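Local structure of tRNA (Adenine(22)-N(1))-methyltransferase (Mycoplasma capricolum subsp. capricolum, 6QE6) at residues 61-67 and 87-93. The protein probably methylates N1 of adenine 22 in tRNA, drawing the methyl group from S-adenosyl-L-methionine and leaving S-adenosyl-L-homocysteine, the product bound here. Sequence-based numbering, arbitrary orientation.
Sequences IAYACDI and QIFTILS. With SAH (S-adenosyl-L-homocysteine), chain C.
Y63 and F89 are neighbours on one face of a parallel strand pair, where the CD1-CE1 side of the tyrosine ring faces two side chains of 87-93: its CE1 is 4.3 Å from CD2 of F89, while its CD1 meets the CG1 branch of I91. F89 in turn receives CB of I61 at its ring edge, near the ring plane. C65 completes this face, SG lying 4.1 Å from CB of I91; the phenol oxygen of Y63 bonds to the backbone N of L105. On the other face, the two branches of I88 divide the contact, CG2 resting against the methyl of A64 and CG1 reaching CB of A62. Helices 48-55 and 69-81 cover this second face, P50 packing on both alanines and V79 on I88.

Six backbone hydrogen bonds join the two segments, from A62 N to Q87 O at one end to S93 N to D66 O (2.8 Å) at the other. The nearly straight A64 N to F89 O bond (174° at the hydrogen) lies midway. The segment axes cross at -27°, and the connection through helix 69-81 makes a beta-alpha-beta unit at the edge of the Rossmann-like methyltransferase sheet.

At the C-terminal ends the pair becomes part of the cofactor site. With CG anti to the backbone N (chi1 -154°), D66 turns its carboxylate to the ribose and accepts O2' at OD1 (2.7 Å) and O3' at OD2 (2.9 Å). N68 N and D45 N, bonding to OD1 and OD2 respectively, help fix its rotation. I67 lays CG2 against adenine C4 at 3.3 Å, and S93 O approaches C2. The contact thus couples an apolar strand pairing to the acidic strand end that is a hallmark of Rossmann-like methyltransferases, a carboxylate whose paired acceptors recognise the vicinal diol and whose negative charge two backbone N-H donors would stabilise.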
loop_
_atom_site.group_PDB
_atom_site.type_symbol
_atom_site.label_atom_id
_atom_site.label_comp_id
_atom_site.label_asym_id
_atom_site.label_seq_id
_atom_site.Cartn_x
_atom_site.Cartn_y
_atom_site.Cartn_z
ATOM N N ILE A 61 -2.610 -8.348 -19.242
ATOM C CA ILE A 61 -4.001 -8.303 -18.813
ATOM C C ILE A 61 -4.094 -7.730 -17.396
ATOM O O ILE A 61 -3.104 -7.626 -16.661
ATOM C CB ILE A 61 -4.688 -9.687 -18.891
ATOM C CG1 ILE A 61 -4.112 -10.653 -17.867
ATOM C CG2 ILE A 61 -4.610 -10.266 -20.302
ATOM C CD1 ILE A 61 -5.106 -11.725 -17.465
ATOM N N ALA A 62 -5.309 -7.338 -17.022
ATOM C CA ALA A 62 -5.551 -6.829 -15.681
ATOM C C ALA A 62 -6.895 -7.327 -15.176
ATOM O O ALA A 62 -7.878 -7.387 -15.921
ATOM C CB ALA A 62 -5.511 -5.291 -15.631
ATOM N N TYR A 63 -6.916 -7.704 -13.908
ATOM C CA TYR A 63 -8.144 -7.938 -13.164
ATOM C C TYR A 63 -8.502 -6.673 -12.381
ATOM O O TYR A 63 -7.725 -6.224 -11.530
ATOM C CB TYR A 63 -7.964 -9.130 -12.226
ATOM C CG TYR A 63 -7.654 -10.402 -12.954
ATOM C CD1 TYR A 63 -8.590 -11.003 -13.796
ATOM C CD2 TYR A 63 -6.434 -11.011 -12.803
ATOM C CE1 TYR A 63 -8.290 -12.188 -14.466
ATOM C CE2 TYR A 63 -6.134 -12.181 -13.458
ATOM C CZ TYR A 63 -7.051 -12.771 -14.281
ATOM O OH TYR A 63 -6.693 -13.948 -14.911
ATOM N N ALA A 64 -9.661 -6.098 -12.666
ATOM C CA ALA A 64 -10.097 -4.845 -12.041
ATOM C C ALA A 64 -11.210 -5.178 -11.051
ATOM O O ALA A 64 -12.363 -5.371 -11.445
ATOM C CB ALA A 64 -10.551 -3.841 -13.091
ATOM N N CYS A 65 -10.858 -5.238 -9.769
ATOM C CA CYS A 65 -11.686 -5.850 -8.736
ATOM C C CYS A 65 -12.238 -4.810 -7.778
ATOM O O CYS A 65 -11.552 -3.850 -7.418
ATOM C CB CYS A 65 -10.894 -6.877 -7.920
ATOM S SG CYS A 65 -9.711 -7.856 -8.884
ATOM N N ASP A 66 -13.466 -5.034 -7.336
ATOM C CA ASP A 66 -14.071 -4.200 -6.321
ATOM C C ASP A 66 -15.077 -5.022 -5.523
ATOM O O ASP A 66 -15.685 -5.971 -6.026
ATOM C CB ASP A 66 -14.735 -2.962 -6.934
ATOM C CG ASP A 66 -14.802 -1.796 -5.952
ATOM O OD1 ASP A 66 -15.422 -1.965 -4.880
ATOM O OD2 ASP A 66 -14.216 -0.726 -6.229
ATOM N N ILE A 67 -15.236 -4.647 -4.260
ATOM C CA ILE A 67 -16.249 -5.268 -3.427
ATOM C C ILE A 67 -17.643 -4.735 -3.749
ATOM O O ILE A 67 -18.640 -5.393 -3.422
ATOM C CB ILE A 67 -15.858 -5.055 -1.952
ATOM C CG1 ILE A 67 -16.645 -5.989 -1.034
ATOM C CG2 ILE A 67 -15.997 -3.593 -1.562
ATOM C CD1 ILE A 67 -16.139 -5.959 0.414
ATOM N N GLN A 87 -8.608 -7.340 -22.541
ATOM C CA GLN A 87 -7.388 -7.299 -21.743
ATOM C C GLN A 87 -7.685 -6.985 -20.283
ATOM O O GLN A 87 -6.910 -7.367 -19.405
ATOM C CB GLN A 87 -6.397 -6.275 -22.296
ATOM C CG GLN A 87 -5.773 -6.651 -23.653
ATOM C CD GLN A 87 -6.665 -6.295 -24.865
ATOM O OE1 GLN A 87 -7.218 -5.193 -24.955
ATOM N NE2 GLN A 87 -6.788 -7.238 -25.806
ATOM N N ILE A 88 -8.785 -6.286 -19.997
ATOM C CA ILE A 88 -9.146 -5.953 -18.626
ATOM C C ILE A 88 -10.497 -6.575 -18.305
ATOM O O ILE A 88 -11.426 -6.513 -19.115
ATOM C CB ILE A 88 -9.154 -4.431 -18.404
ATOM C CG1 ILE A 88 -7.770 -3.874 -18.723
ATOM C CG2 ILE A 88 -9.539 -4.077 -16.978
ATOM C CD1 ILE A 88 -7.683 -2.380 -18.610
ATOM N N PHE A 89 -10.600 -7.190 -17.127
ATOM C CA PHE A 89 -11.767 -7.973 -16.732
ATOM C C PHE A 89 -12.229 -7.484 -15.374
ATOM O O PHE A 89 -11.440 -7.461 -14.427
ATOM C CB PHE A 89 -11.431 -9.473 -16.669
ATOM C CG PHE A 89 -10.834 -10.005 -17.933
ATOM C CD1 PHE A 89 -11.640 -10.352 -19.003
ATOM C CD2 PHE A 89 -9.463 -10.136 -18.068
ATOM C CE1 PHE A 89 -11.085 -10.818 -20.190
ATOM C CE2 PHE A 89 -8.896 -10.614 -19.257
ATOM C CZ PHE A 89 -9.704 -10.950 -20.314
ATOM N N THR A 90 -13.494 -7.096 -15.267
ATOM C CA THR A 90 -14.006 -6.660 -13.975
ATOM C C THR A 90 -14.388 -7.868 -13.133
ATOM O O THR A 90 -14.974 -8.835 -13.632
ATOM C CB THR A 90 -15.204 -5.728 -14.139
ATOM O OG1 THR A 90 -16.063 -6.233 -15.166
ATOM C CG2 THR A 90 -14.751 -4.320 -14.498
ATOM N N ILE A 91 -14.031 -7.815 -11.852
ATOM C CA ILE A 91 -14.316 -8.879 -10.898
ATOM C C ILE A 91 -14.923 -8.255 -9.645
ATOM O O ILE A 91 -14.320 -7.368 -9.029
ATOM C CB ILE A 91 -13.050 -9.676 -10.532
ATOM C CG1 ILE A 91 -12.337 -10.214 -11.782
ATOM C CG2 ILE A 91 -13.386 -10.800 -9.534
ATOM C CD1 ILE A 91 -13.172 -11.128 -12.629
ATOM N N LEU A 92 -16.103 -8.731 -9.261
ATOM C CA LEU A 92 -16.743 -8.333 -8.014
ATOM C C LEU A 92 -16.297 -9.283 -6.904
ATOM O O LEU A 92 -16.556 -10.490 -6.983
ATOM C CB LEU A 92 -18.259 -8.352 -8.184
ATOM C CG LEU A 92 -19.067 -8.146 -6.912
ATOM C CD1 LEU A 92 -19.011 -6.688 -6.474
ATOM C CD2 LEU A 92 -20.485 -8.586 -7.145
ATOM N N SER A 93 -15.633 -8.753 -5.875
ATOM C CA SER A 93 -15.012 -9.624 -4.884
ATOM C C SER A 93 -14.587 -8.823 -3.664
ATOM O O SER A 93 -14.129 -7.685 -3.781
ATOM C CB SER A 93 -13.788 -10.346 -5.481
ATOM O OG SER A 93 -13.189 -11.255 -4.566
HETATM N N SAH C . -8.030 2.404 -6.264
HETATM C CA SAH C . -8.481 3.791 -6.316
HETATM C CB SAH C . -9.811 3.960 -5.567
HETATM C CG SAH C . -9.785 3.750 -4.052
HETATM S SD SAH C . -11.387 4.124 -3.291
HETATM C C SAH C . -7.430 4.747 -5.743
HETATM O O SAH C . -6.542 4.335 -4.989
HETATM O OXT SAH C . -7.446 5.953 -6.016
HETATM C "C5'" SAH C . -11.428 2.521 -2.456
HETATM C "C4'" SAH C . -12.159 1.466 -3.280
HETATM O "O4'" SAH C . -11.956 0.203 -2.692
HETATM C "C3'" SAH C . -13.661 1.679 -3.298
HETATM O "O3'" SAH C . -14.123 1.648 -4.629
HETATM C "C2'" SAH C . -14.236 0.502 -2.527
HETATM O "O2'" SAH C . -15.438 0.094 -3.121
HETATM C "C1'" SAH C . -13.148 -0.539 -2.665
HETATM N N9 SAH C . -13.074 -1.470 -1.538
HETATM C C8 SAH C . -13.250 -1.188 -0.214
HETATM N N7 SAH C . -13.075 -2.344 0.483
HETATM C C5 SAH C . -12.789 -3.334 -0.369
HETATM C C6 SAH C . -12.536 -4.684 -0.180
HETATM N N6 SAH C . -12.544 -5.216 1.040
HETATM N N1 SAH C . -12.277 -5.472 -1.278
HETATM C C2 SAH C . -12.261 -4.929 -2.547
HETATM N N3 SAH C . -12.517 -3.585 -2.717
HETATM C C4 SAH C . -12.776 -2.802 -1.644
#